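Hypothetical protein Atu2299 (Agrobacterium tumefaciens, PDB 2HLY) is of unknown function but belongs to a family grouped with the papain-like peptidases, so a related fold and perhaps a related activity are plausible. Local coordinates at residues M6-T11 with I99-P104; F41-L46 with A54-G59; L60-L65 with V69-D74. One frame throughout, in Å; residues are numbered along the deposited sequence.

In the fold
Interactions 1 and 2, with centres about 12 Å apart, share one hydrophobic core: CG2 of Ile8 lies 3.5 Å from CD2 of Leu46, and CE2 of Phe101 comes within 3.6 Å of CA of Gly42, a residue with no side chain to hold the ring off. Interaction 3, in a second sheet, has its centre about 18 Å from that of interaction 1. It is tied to interaction 1 by Asp100, whose OD2 is 2.6 Å from OH of Tyr63 in a probable but weak hydrogen bond. The chain passes from interaction 2 to interaction 3 at Gly59, where it turns from one sheet into the next. No ligand-binding or catalytic site is established.

Interaction 1: M6-T11 with I99-P104; sequences MLIKQT and IDFMAP
Ile8 and Phe101 reach toward each other from opposite directions, where the segment leading into helix 10-24 covers part of the antiparallel sheet containing strand 97-100. The methyl CD1 of Ile8 arrives at the edge of the Phe101 ring, close to its plane, 3.6 Å from CE1 and 3.9 Å from CZ. Its first torsion places CG1 between the backbone N and the carbonyl carbon (chi1 60°), and the extended second torsion then carries CD1 out to the ring. A face of the same ring is taken by its near neighbour Ile99, whose CG2 stands 3.6 Å above the plane, over the ring centre.

Ile99 therefore works with both branches. While CG2 covers Phe101, the longer arm ends in CD1, 3.7 Å from CD2 of Leu7, and these two side chains cross at about a right angle. Isoleucine suits both places because its two branches serve different partners: Ile8 likewise turns CD1 to Phe101 and CG2 to Leu46. Between the segments the contact is purely apolar. Tyr13 and Ile16 of helix 10-24 also pack on Phe101, and the backbone O of Ile8 accepts a hydrogen bond from Gln121 of strand 120-123.

Lys9 occupies the N-cap position of that helix, so the two hydrophobic residues pack just ahead of its first turn. Phe101 itself sits within a tight reversal: residues Asp100 to Ala103 form a type I turn, closed by Ala103 N to Asp100 O at 3.1 Å. Asp100 also bonds through OD2 to NE2 of His89, a histidine-acid pairing that recalls papain-like peptidases, although no catalytic role is established here. Its other oxygen, OD1, accepts from Met102 N at 3.0 Å, completing an Asx turn, with the donor 21° out of the carboxylate plane.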
ATOM      1  N   MET A   6      17.404   2.476  -3.486  1.00 13.83           N
ATOM      2  CA  MET A   6      16.116   1.885  -3.148  1.00 15.39           C
ATOM      3  C   MET A   6      15.482   1.212  -4.374  1.00 13.65           C
ATOM      4  O   MET A   6      15.853   1.493  -5.515  1.00 13.69           O
ATOM      5  CB  MET A   6      15.194   2.934  -2.525  1.00 15.18           C
ATOM      6  CG  MET A   6      15.736   3.510  -1.162  1.00 16.78           C
ATOM      7  SD  MET A   6      14.506   4.614  -0.468  1.00 22.64           S
ATOM      8  CE  MET A   6      14.175   5.710  -1.852  1.00 23.56           C
ATOM      9  N   LEU A   7      14.522   0.329  -4.141  1.00 12.90           N
ATOM     10  CA  LEU A   7      13.864  -0.335  -5.262  1.00 13.37           C
ATOM     11  C   LEU A   7      13.146   0.669  -6.150  1.00 12.86           C
ATOM     12  O   LEU A   7      13.214   0.588  -7.380  1.00 13.20           O
ATOM     13  CB  LEU A   7      12.878  -1.397  -4.771  1.00 13.59           C
ATOM     14  CG  LEU A   7      12.031  -2.050  -5.874  1.00 14.67           C
ATOM     15  CD1 LEU A   7      12.892  -2.794  -6.899  1.00 19.12           C
ATOM     16  CD2 LEU A   7      10.954  -2.957  -5.292  1.00 15.70           C
ATOM     17  N   ILE A   8      12.442   1.602  -5.519  1.00 12.35           N
ATOM     18  CA  ILE A   8      11.754   2.652  -6.257  1.00 12.45           C
ATOM     19  C   ILE A   8      12.077   4.013  -5.680  1.00 11.65           C
ATOM     20  O   ILE A   8      12.184   4.180  -4.448  1.00 11.47           O
ATOM     21  CB  ILE A   8      10.233   2.427  -6.335  1.00 14.36           C
ATOM     22  CG1 ILE A   8       9.616   2.387  -4.958  1.00 14.87           C
ATOM     23  CG2 ILE A   8       9.918   1.098  -7.034  1.00 15.53           C
ATOM     24  CD1 ILE A   8       8.045   2.366  -5.003  1.00 14.99           C
ATOM     25  N   LYS A   9      12.284   4.980  -6.572  1.00  9.47           N
ATOM     26  CA  LYS A   9      12.518   6.353  -6.140  1.00  9.91           C
ATOM     27  C   LYS A   9      11.323   6.859  -5.320  1.00  9.49           C
ATOM     28  O   LYS A   9      10.176   6.493  -5.594  1.00  9.81           O
ATOM     29  CB  LYS A   9      12.739   7.276  -7.342  1.00 10.34           C
ATOM     30  CG  LYS A   9      14.031   7.060  -8.070  1.00 13.18           C
ATOM     31  CD  LYS A   9      14.170   8.142  -9.115  1.00 16.82           C
ATOM     32  CE  LYS A   9      15.190   7.798 -10.164  1.00 21.88           C
ATOM     33  NZ  LYS A   9      14.978   8.736 -11.303  1.00 24.05           N
ATOM     34  N   GLN A  10      11.601   7.719  -4.341  1.00  9.31           N
ATOM     35  CA  GLN A  10      10.529   8.286  -3.498  1.00  9.83           C
ATOM     36  C   GLN A  10       9.424   8.902  -4.357  1.00  9.35           C
ATOM     37  O   GLN A  10       8.227   8.683  -4.127  1.00  9.78           O
ATOM     38  CB  GLN A  10      11.091   9.302  -2.493  1.00 10.55           C
ATOM     39  CG  GLN A  10       9.997   9.940  -1.662  1.00 11.19           C
ATOM     40  CD  GLN A  10      10.514  10.880  -0.594  1.00 16.46           C
ATOM     41  OE1 GLN A  10      11.226  10.462   0.322  1.00 20.45           O
ATOM     42  NE2 GLN A  10      10.133  12.143  -0.690  1.00 17.53           N
ATOM     43  N   THR A  11       9.816   9.679  -5.360  1.00  9.17           N
ATOM     44  CA  THR A  11       8.818  10.362  -6.151  1.00  9.90           C
ATOM     45  C   THR A  11       7.910   9.370  -6.882  1.00  9.98           C
ATOM     46  O   THR A  11       6.707   9.609  -7.025  1.00 10.27           O
ATOM     47  CB  THR A  11       9.455  11.404  -7.103  1.00 10.62           C
ATOM     48  OG1 THR A  11       8.440  12.312  -7.555  1.00 11.93           O
ATOM     49  CG2 THR A  11      10.185  10.731  -8.268  1.00 12.37           C
ATOM     50  N   ILE A  99       7.568  -2.700   1.325  1.00  8.46           N
ATOM     51  CA  ILE A  99       6.958  -1.485   0.835  1.00  9.69           C
ATOM     52  C   ILE A  99       5.488  -1.474   1.238  1.00  9.14           C
ATOM     53  O   ILE A  99       4.762  -2.443   0.999  1.00  9.62           O
ATOM     54  CB  ILE A  99       7.095  -1.355  -0.698  1.00 10.18           C
ATOM     55  CG1 ILE A  99       8.570  -1.533  -1.097  1.00 10.59           C
ATOM     56  CG2 ILE A  99       6.612   0.025  -1.134  1.00 10.42           C
ATOM     57  CD1 ILE A  99       8.850  -1.571  -2.576  1.00 13.14           C
ATOM     58  N   ASP A 100       5.064  -0.380   1.865  1.00  8.61           N
ATOM     59  CA  ASP A 100       3.653  -0.242   2.209  1.00  8.99           C
ATOM     60  C   ASP A 100       3.134   0.975   1.464  1.00  8.55           C
ATOM     61  O   ASP A 100       3.313   2.115   1.908  1.00  8.72           O
ATOM     62  CB  ASP A 100       3.462  -0.109   3.727  1.00  9.86           C
ATOM     63  CG  ASP A 100       2.021  -0.264   4.140  1.00 10.96           C
ATOM     64  OD1 ASP A 100       1.128   0.053   3.314  1.00  9.54           O
ATOM     65  OD2 ASP A 100       1.780  -0.727   5.284  1.00 10.55           O
ATOM     66  N   PHE A 101       2.507   0.736   0.317  1.00  8.82           N
ATOM     67  CA  PHE A 101       2.011   1.854  -0.495  1.00  8.26           C
ATOM     68  C   PHE A 101       0.846   2.602   0.151  1.00  8.21           C
ATOM     69  O   PHE A 101       0.488   3.673  -0.330  1.00  8.82           O
ATOM     70  CB  PHE A 101       1.599   1.376  -1.892  1.00  9.18           C
ATOM     71  CG  PHE A 101       2.750   0.953  -2.734  1.00  9.60           C
ATOM     72  CD1 PHE A 101       3.586   1.906  -3.293  1.00  9.06           C
ATOM     73  CD2 PHE A 101       2.980  -0.398  -3.003  1.00 10.26           C
ATOM     74  CE1 PHE A 101       4.674   1.510  -4.092  1.00 10.13           C
ATOM     75  CE2 PHE A 101       4.063  -0.791  -3.806  1.00  9.97           C
ATOM     76  CZ  PHE A 101       4.890   0.168  -4.363  1.00  9.56           C
ATOM     77  N   MET A 102       0.252   2.035   1.210  1.00  7.59           N
ATOM     78  CA  MET A 102      -0.842   2.700   1.904  1.00  8.91           C
ATOM     79  C   MET A 102      -0.336   3.769   2.871  1.00  8.08           C
ATOM     80  O   MET A 102      -1.127   4.549   3.382  1.00  8.48           O
ATOM     81  CB  MET A 102      -1.698   1.686   2.684  1.00  9.47           C
ATOM     82  CG  MET A 102      -3.003   2.274   3.193  1.00 10.87           C
ATOM     83  SD  MET A 102      -3.957   0.964   3.955  1.00 11.99           S
ATOM     84  CE  MET A 102      -5.160   1.935   4.900  1.00 14.64           C
ATOM     85  N   ALA A 103       0.973   3.784   3.149  1.00  8.03           N
ATOM     86  CA  ALA A 103       1.470   4.607   4.251  1.00  7.99           C
ATOM     87  C   ALA A 103       1.019   6.080   4.207  1.00  8.85           C
ATOM     88  O   ALA A 103       0.709   6.658   5.267  1.00  9.47           O
ATOM     89  CB  ALA A 103       3.006   4.487   4.401  1.00  8.05           C
ATOM     90  N   PRO A 104       0.998   6.714   3.009  1.00  9.55           N
ATOM     91  CA  PRO A 104       0.521   8.123   2.988  1.00 11.16           C
ATOM     92  C   PRO A 104      -0.922   8.314   3.490  1.00 12.71           C
ATOM     93  O   PRO A 104      -1.304   9.446   3.835  1.00 14.67           O
ATOM     94  CB  PRO A 104       0.670   8.527   1.506  1.00 11.13           C
ATOM     95  CG  PRO A 104       1.767   7.597   0.981  1.00 10.80           C
ATOM     96  CD  PRO A 104       1.459   6.281   1.674  1.00  9.75           C
TER

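Interaction 2: F41-L46 with A54-G59; sequences FGAFIL and AVPKGG
The pyrrolidine ring of Pro56 is the one side-chain ring in this contact, and it is met at a corner: its CD lies 4.0 Å from CB of Ala43. No aromatic face or edge takes part between the segments, and the rest of the contact is aliphatic: the methyls of Ala43 and Ala54 and the side chain of Leu46. CB of Ala54 points at helix 31-50 and settles against the backbone of Ala43, 3.6 Å from its O, with the two CB atoms 4.0 Å apart. One turn along, CB of Leu46 reaches the same methyl at 3.9 Å, so Ala54 is received between Ala43 and Leu46. Alanines suit both sides because a single methyl lets helix and strand come close; the axes of segments 41-46 and 54-58 approach to 7.4 Å and run antiparallel, at 174°. With CG anti to its carbonyl carbon (chi1 -67°), Leu46 brings CD1 as well as CB up to Ala54.

Strand 54-58 is an outermost strand of its four-stranded antiparallel sheet, paired with strand 89-94, where Val92 and Ala94 also touch Leu46. Elsewhere on helix 31-50, Phe41 packs on helix 160-172, and Ile45 meets Ile16 of helix 10-24, which reaches the same sheet.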
ATOM      1  N   PHE A  41      -2.230  -3.953  -6.079  1.00  9.16           N
ATOM      2  CA  PHE A  41      -1.983  -3.057  -7.222  1.00  9.49           C
ATOM      3  C   PHE A  41      -0.522  -2.574  -7.239  1.00  9.11           C
ATOM      4  O   PHE A  41       0.099  -2.458  -8.316  1.00  9.56           O
ATOM      5  CB  PHE A  41      -2.928  -1.851  -7.206  1.00  9.71           C
ATOM      6  CG  PHE A  41      -4.355  -2.165  -7.604  1.00  9.59           C
ATOM      7  CD1 PHE A  41      -4.932  -3.412  -7.368  1.00 11.44           C
ATOM      8  CD2 PHE A  41      -5.124  -1.182  -8.216  1.00 12.33           C
ATOM      9  CE1 PHE A  41      -6.264  -3.671  -7.741  1.00 11.22           C
ATOM     10  CE2 PHE A  41      -6.436  -1.435  -8.582  1.00 13.35           C
ATOM     11  CZ  PHE A  41      -7.008  -2.683  -8.326  1.00 11.14           C
ATOM     12  N   GLY A  42       0.024  -2.262  -6.056  1.00  9.29           N
ATOM     13  CA  GLY A  42       1.444  -1.893  -5.950  1.00  9.31           C
ATOM     14  C   GLY A  42       2.362  -2.996  -6.457  1.00  9.17           C
ATOM     15  O   GLY A  42       3.263  -2.754  -7.269  1.00 10.39           O
ATOM     16  N   ALA A  43       2.118  -4.217  -5.995  1.00  8.50           N
ATOM     17  CA  ALA A  43       2.884  -5.375  -6.450  1.00  9.20           C
ATOM     18  C   ALA A  43       2.792  -5.543  -7.967  1.00  9.30           C
ATOM     19  O   ALA A  43       3.799  -5.805  -8.630  1.00 10.16           O
ATOM     20  CB  ALA A  43       2.415  -6.626  -5.739  1.00  9.40           C
ATOM     21  N   PHE A  44       1.594  -5.356  -8.513  1.00  9.40           N
ATOM     22  CA  PHE A  44       1.402  -5.506  -9.961  1.00  9.74           C
ATOM     23  C   PHE A  44       2.215  -4.463 -10.722  1.00  9.95           C
ATOM     24  O   PHE A  44       2.896  -4.772 -11.709  1.00  9.80           O
ATOM     25  CB  PHE A  44      -0.079  -5.394 -10.303  1.00  9.55           C
ATOM     26  CG  PHE A  44      -0.390  -5.654 -11.757  1.00  9.23           C
ATOM     27  CD1 PHE A  44       0.013  -6.840 -12.379  1.00 12.94           C
ATOM     28  CD2 PHE A  44      -1.117  -4.719 -12.493  1.00 10.22           C
ATOM     29  CE1 PHE A  44      -0.285  -7.069 -13.741  1.00 11.48           C
ATOM     30  CE2 PHE A  44      -1.413  -4.946 -13.841  1.00 10.83           C
ATOM     31  CZ  PHE A  44      -1.000  -6.112 -14.455  1.00 10.92           C
ATOM     32  N   ILE A  45       2.158  -3.223 -10.252  1.00  9.82           N
ATOM     33  CA  ILE A  45       2.917  -2.159 -10.881  1.00  9.89           C
ATOM     34  C   ILE A  45       4.425  -2.457 -10.791  1.00 10.25           C
ATOM     35  O   ILE A  45       5.170  -2.279 -11.765  1.00 10.88           O
ATOM     36  CB  ILE A  45       2.568  -0.796 -10.249  1.00 10.39           C
ATOM     37  CG1 ILE A  45       1.139  -0.414 -10.645  1.00 10.82           C
ATOM     38  CG2 ILE A  45       3.613   0.268 -10.640  1.00 11.88           C
ATOM     39  CD1 ILE A  45       0.537   0.798  -9.856  1.00 10.48           C
ATOM     40  N   LEU A  46       4.882  -2.945  -9.638  1.00  9.84           N
ATOM     41  CA  LEU A  46       6.295  -3.294  -9.518  1.00 10.39           C
ATOM     42  C   LEU A  46       6.700  -4.411 -10.478  1.00 10.74           C
ATOM     43  O   LEU A  46       7.759  -4.342 -11.101  1.00 10.61           O
ATOM     44  CB  LEU A  46       6.640  -3.686  -8.085  1.00 10.28           C
ATOM     45  CG  LEU A  46       6.560  -2.547  -7.073  1.00 10.42           C
ATOM     46  CD1 LEU A  46       6.780  -3.126  -5.679  1.00 11.02           C
ATOM     47  CD2 LEU A  46       7.587  -1.454  -7.385  1.00 11.49           C
ATOM     48  N   ALA A  54       7.359  -9.250  -6.870  1.00 15.69           N
ATOM     49  CA  ALA A  54       6.755  -8.456  -5.809  1.00 13.61           C
ATOM     50  C   ALA A  54       5.567  -9.263  -5.356  1.00 13.50           C
ATOM     51  O   ALA A  54       4.734  -9.674  -6.172  1.00 14.03           O
ATOM     52  CB  ALA A  54       6.308  -7.112  -6.344  1.00 13.62           C
ATOM     53  N   VAL A  55       5.499  -9.504  -4.055  1.00 12.25           N
ATOM     54  CA  VAL A  55       4.497 -10.409  -3.496  1.00 12.98           C
ATOM     55  C   VAL A  55       3.704  -9.641  -2.440  1.00 12.63           C
ATOM     56  O   VAL A  55       4.290  -9.129  -1.494  1.00 12.93           O
ATOM     57  CB  VAL A  55       5.169 -11.653  -2.834  1.00 13.95           C
ATOM     58  CG1 VAL A  55       4.123 -12.616  -2.285  1.00 15.69           C
ATOM     59  CG2 VAL A  55       6.089 -12.387  -3.841  1.00 14.96           C
ATOM     60  N   PRO A  56       2.376  -9.560  -2.599  1.00 12.03           N
ATOM     61  CA  PRO A  56       1.553  -8.997  -1.519  1.00 12.73           C
ATOM     62  C   PRO A  56       1.459 -10.020  -0.406  1.00 12.60           C
ATOM     63  O   PRO A  56       1.313 -11.223  -0.680  1.00 13.34           O
ATOM     64  CB  PRO A  56       0.186  -8.785  -2.168  1.00 13.34           C
ATOM     65  CG  PRO A  56       0.182  -9.651  -3.369  1.00 13.47           C
ATOM     66  CD  PRO A  56       1.576 -10.003  -3.758  1.00 12.69           C
ATOM     67  N   LYS A  57       1.570  -9.551   0.835  1.00 11.61           N
ATOM     68  CA  LYS A  57       1.437 -10.416   2.009  1.00 11.52           C
ATOM     69  C   LYS A  57       0.551  -9.702   3.000  1.00 10.95           C
ATOM     70  O   LYS A  57       0.372  -8.490   2.910  1.00 11.67           O
ATOM     71  CB  LYS A  57       2.805 -10.687   2.621  1.00 12.34           C
ATOM     72  CG  LYS A  57       3.658 -11.548   1.725  1.00 14.53           C
ATOM     73  CD  LYS A  57       4.801 -12.117   2.489  1.00 20.01           C
ATOM     74  CE  LYS A  57       5.540 -13.123   1.664  1.00 22.70           C
ATOM     75  NZ  LYS A  57       6.749 -13.525   2.426  1.00 23.77           N
ATOM     76  N   GLY A  58      -0.040 -10.446   3.925  1.00 10.22           N
ATOM     77  CA  GLY A  58      -0.884  -9.834   4.947  1.00  9.65           C
ATOM     78  C   GLY A  58      -0.780 -10.568   6.266  1.00  9.90           C
ATOM     79  O   GLY A  58      -0.309 -11.698   6.320  1.00 10.28           O
ATOM     80  N   GLY A  59      -1.189  -9.883   7.326  1.00  9.95           N
ATOM     81  CA  GLY A  59      -1.292 -10.480   8.651  1.00  9.92           C
ATOM     82  C   GLY A  59      -1.275  -9.358   9.659  1.00 10.46           C
ATOM     83  O   GLY A  59      -2.063  -8.406   9.558  1.00 10.88           O
TER

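Interaction 3: L60-L65 with V69-D74; sequences LAAYNL and VLLFAD
Phe72 packs beside Ala61 and Tyr63, its neighbours on the adjoining antiparallel strand, and its side chain can be followed outward step by step. CB lies 3.4 Å from O of Ala61. With CG anti to the carbonyl carbon (chi1 -64°), the ring stands up from the sheet and leans back along its own strand, turning its CD2-CE2 edge to Ala61 and Tyr63. CD2 is 3.6 Å from that same O, which lies at the ring edge near the plane, and 4.2 Å from CB of Ala61. Further out, CE2 stands 4.0 Å from CE2 of Tyr63. Each of these atoms lies near the plane of the other ring, so the rings meet edge to edge and do not stack. His89 stacks on the Phe72 ring. The hydroxyl of Tyr63 finds its main partner in Tyr142 of strand 140-144.

Ala61 is small enough for the Phe72 ring to lie close beside it. On the opposite sheet face, CB of Ala62 meets CD1 of Leu71 at 3.7 Å. Near the turn, CD1 of Leu65 touches CD2 of Leu70 at 4.0 Å, an apolar diagonal contact on the same face as Tyr63 and Phe72.

The backbones hold this register. Ala61 with Phe72 and Tyr63 with Leu70 are hydrogen-bonded pairs, whereas Ala62 with Leu71 and Asn64 with Val69 are non-hydrogen-bonded ones. Phe72 N bonds to O of Ala61 at 2.8 Å, while the return bond from Ala61 N to O of Phe72 is longer and weak. Asn64 suits the strand end because its OD1 accepts from Gly67 N in the turn while ND2 bonds to O of Leu134. With strand 140-144 on the far side of strand 60-65, this is a beta hairpin within a three-stranded antiparallel sheet.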
ATOM      1  N   LEU A  60      -0.372  -9.484  10.624  1.00 10.04           N
ATOM      2  CA  LEU A  60      -0.200  -8.474  11.670  1.00 10.32           C
ATOM      3  C   LEU A  60       0.919  -7.519  11.248  1.00 10.24           C
ATOM      4  O   LEU A  60       1.974  -7.959  10.779  1.00 10.28           O
ATOM      5  CB  LEU A  60       0.154  -9.160  13.001  1.00 10.90           C
ATOM      6  CG  LEU A  60       0.337  -8.242  14.203  1.00 12.58           C
ATOM      7  CD1 LEU A  60      -0.123  -8.936  15.484  1.00 13.60           C
ATOM      8  CD2 LEU A  60       1.787  -7.729  14.314  1.00 14.98           C
ATOM      9  N   ALA A  61       0.685  -6.214  11.398  1.00 10.08           N
ATOM     10  CA  ALA A  61       1.714  -5.220  11.048  1.00  9.97           C
ATOM     11  C   ALA A  61       1.736  -4.117  12.093  1.00 10.24           C
ATOM     12  O   ALA A  61       0.686  -3.729  12.617  1.00 11.01           O
ATOM     13  CB  ALA A  61       1.474  -4.631   9.667  1.00 10.21           C
ATOM     14  N   ALA A  62       2.931  -3.635  12.405  1.00  8.76           N
ATOM     15  CA  ALA A  62       3.079  -2.538  13.368  1.00  9.16           C
ATOM     16  C   ALA A  62       4.204  -1.635  12.923  1.00  9.39           C
ATOM     17  O   ALA A  62       5.201  -2.119  12.403  1.00  8.93           O
ATOM     18  CB  ALA A  62       3.371  -3.079  14.745  1.00 10.75           C
ATOM     19  N   TYR A  63       4.037  -0.332  13.138  1.00  9.41           N
ATOM     20  CA  TYR A  63       5.027   0.655  12.720  1.00  9.82           C
ATOM     21  C   TYR A  63       5.245   1.665  13.826  1.00 10.24           C
ATOM     22  O   TYR A  63       4.281   2.069  14.482  1.00 12.10           O
ATOM     23  CB  TYR A  63       4.482   1.454  11.540  1.00  9.18           C
ATOM     24  CG  TYR A  63       4.266   0.663  10.287  1.00  9.17           C
ATOM     25  CD1 TYR A  63       5.350   0.379   9.449  1.00 10.12           C
ATOM     26  CD2 TYR A  63       2.978   0.243   9.906  1.00  9.19           C
ATOM     27  CE1 TYR A  63       5.171  -0.342   8.270  1.00 10.27           C
ATOM     28  CE2 TYR A  63       2.791  -0.488   8.720  1.00  9.07           C
ATOM     29  CZ  TYR A  63       3.895  -0.764   7.913  1.00  9.86           C
ATOM     30  OH  TYR A  63       3.751  -1.468   6.735  1.00 10.66           O
ATOM     31  N   ASN A  64       6.488   2.094  14.022  1.00 10.09           N
ATOM     32  CA  ASN A  64       6.710   3.289  14.817  1.00 10.46           C
ATOM     33  C   ASN A  64       6.802   4.447  13.836  1.00 11.01           C
ATOM     34  O   ASN A  64       7.727   4.504  13.033  1.00 11.87           O
ATOM     35  CB  ASN A  64       7.995   3.185  15.652  1.00 10.64           C
ATOM     36  CG  ASN A  64       8.293   4.476  16.407  1.00 11.96           C
ATOM     37  OD1 ASN A  64       8.021   5.579  15.908  1.00 13.18           O
ATOM     38  ND2 ASN A  64       8.844   4.351  17.612  1.00 12.80           N
ATOM     39  N   LEU A  65       5.816   5.338  13.876  1.00 11.57           N
ATOM     40  CA  LEU A  65       5.796   6.479  12.979  1.00 12.66           C
ATOM     41  C   LEU A  65       6.000   7.754  13.785  1.00 13.66           C
ATOM     42  O   LEU A  65       5.057   8.286  14.372  1.00 14.29           O
ATOM     43  CB  LEU A  65       4.494   6.503  12.173  1.00 13.21           C
ATOM     44  CG  LEU A  65       4.189   5.216  11.375  1.00 13.91           C
ATOM     45  CD1 LEU A  65       2.786   5.291  10.783  1.00 17.36           C
ATOM     46  CD2 LEU A  65       5.245   4.891  10.312  1.00 16.36           C
ATOM     47  N   VAL A  69       3.217   4.388  17.849  1.00 14.29           N
ATOM     48  CA  VAL A  69       3.127   3.062  17.243  1.00 14.23           C
ATOM     49  C   VAL A  69       1.728   2.859  16.690  1.00 13.66           C
ATOM     50  O   VAL A  69       0.733   2.959  17.424  1.00 13.97           O
ATOM     51  CB  VAL A  69       3.516   1.931  18.248  1.00 14.27           C
ATOM     52  CG1 VAL A  69       3.137   0.547  17.729  1.00 15.20           C
ATOM     53  CG2 VAL A  69       5.010   1.985  18.578  1.00 16.03           C
ATOM     54  N   LEU A  70       1.657   2.586  15.389  1.00 12.53           N
ATOM     55  CA  LEU A  70       0.423   2.203  14.721  1.00 12.85           C
ATOM     56  C   LEU A  70       0.376   0.676  14.656  1.00 12.72           C
ATOM     57  O   LEU A  70       1.305   0.052  14.143  1.00 12.41           O
ATOM     58  CB  LEU A  70       0.390   2.819  13.307  1.00 13.21           C
ATOM     59  CG  LEU A  70      -0.773   2.458  12.380  1.00 15.84           C
ATOM     60  CD1 LEU A  70      -2.141   2.731  13.014  1.00 18.97           C
ATOM     61  CD2 LEU A  70      -0.597   3.233  11.071  1.00 14.48           C
ATOM     62  N   LEU A  71      -0.691   0.083  15.191  1.00 11.93           N
ATOM     63  CA  LEU A  71      -0.752  -1.367  15.368  1.00 11.58           C
ATOM     64  C   LEU A  71      -1.958  -1.961  14.655  1.00 11.60           C
ATOM     65  O   LEU A  71      -3.117  -1.740  15.055  1.00 11.98           O
ATOM     66  CB  LEU A  71      -0.734  -1.735  16.870  1.00 12.75           C
ATOM     67  CG  LEU A  71      -0.738  -3.217  17.274  1.00 12.71           C
ATOM     68  CD1 LEU A  71       0.331  -4.016  16.564  1.00 13.53           C
ATOM     69  CD2 LEU A  71      -0.576  -3.364  18.795  1.00 13.74           C
ATOM     70  N   PHE A  72      -1.679  -2.691  13.578  1.00 11.02           N
ATOM     71  CA  PHE A  72      -2.717  -3.392  12.843  1.00 10.70           C
ATOM     72  C   PHE A  72      -2.854  -4.787  13.426  1.00 11.49           C
ATOM     73  O   PHE A  72      -2.238  -5.753  12.959  1.00 11.62           O
ATOM     74  CB  PHE A  72      -2.406  -3.444  11.350  1.00 10.81           C
ATOM     75  CG  PHE A  72      -2.363  -2.100  10.685  1.00 10.67           C
ATOM     76  CD1 PHE A  72      -3.535  -1.462  10.298  1.00 12.82           C
ATOM     77  CD2 PHE A  72      -1.152  -1.499  10.398  1.00 11.82           C
ATOM     78  CE1 PHE A  72      -3.501  -0.217   9.654  1.00 11.81           C
ATOM     79  CE2 PHE A  72      -1.105  -0.241   9.737  1.00 11.82           C
ATOM     80  CZ  PHE A  72      -2.291   0.390   9.366  1.00 12.02           C
ATOM     81  N   ALA A  73      -3.667  -4.867  14.474  1.00 11.86           N
ATOM     82  CA  ALA A  73      -3.870  -6.111  15.214  1.00 12.88           C
ATOM     83  C   ALA A  73      -5.143  -5.983  16.031  1.00 14.42           C
ATOM     84  O   ALA A  73      -5.641  -4.872  16.234  1.00 14.89           O
ATOM     85  CB  ALA A  73      -2.688  -6.363  16.139  1.00 12.48           C
ATOM     86  N   ASP A  74      -5.649  -7.125  16.498  1.00 15.79           N
ATOM     87  CA  ASP A  74      -6.730  -7.141  17.484  1.00 17.31           C
ATOM     88  C   ASP A  74      -6.146  -7.356  18.874  1.00 18.60           C
ATOM     89  O   ASP A  74      -5.136  -8.047  19.035  1.00 18.32           O
ATOM     90  CB  ASP A  74      -7.725  -8.269  17.176  1.00 17.75           C
ATOM     91  CG  ASP A  74      -8.644  -7.959  15.996  1.00 18.91           C
ATOM     92  OD1 ASP A  74      -8.569  -6.846  15.425  1.00 19.78           O
ATOM     93  OD2 ASP A  74      -9.448  -8.854  15.652  1.00 19.11           O
TER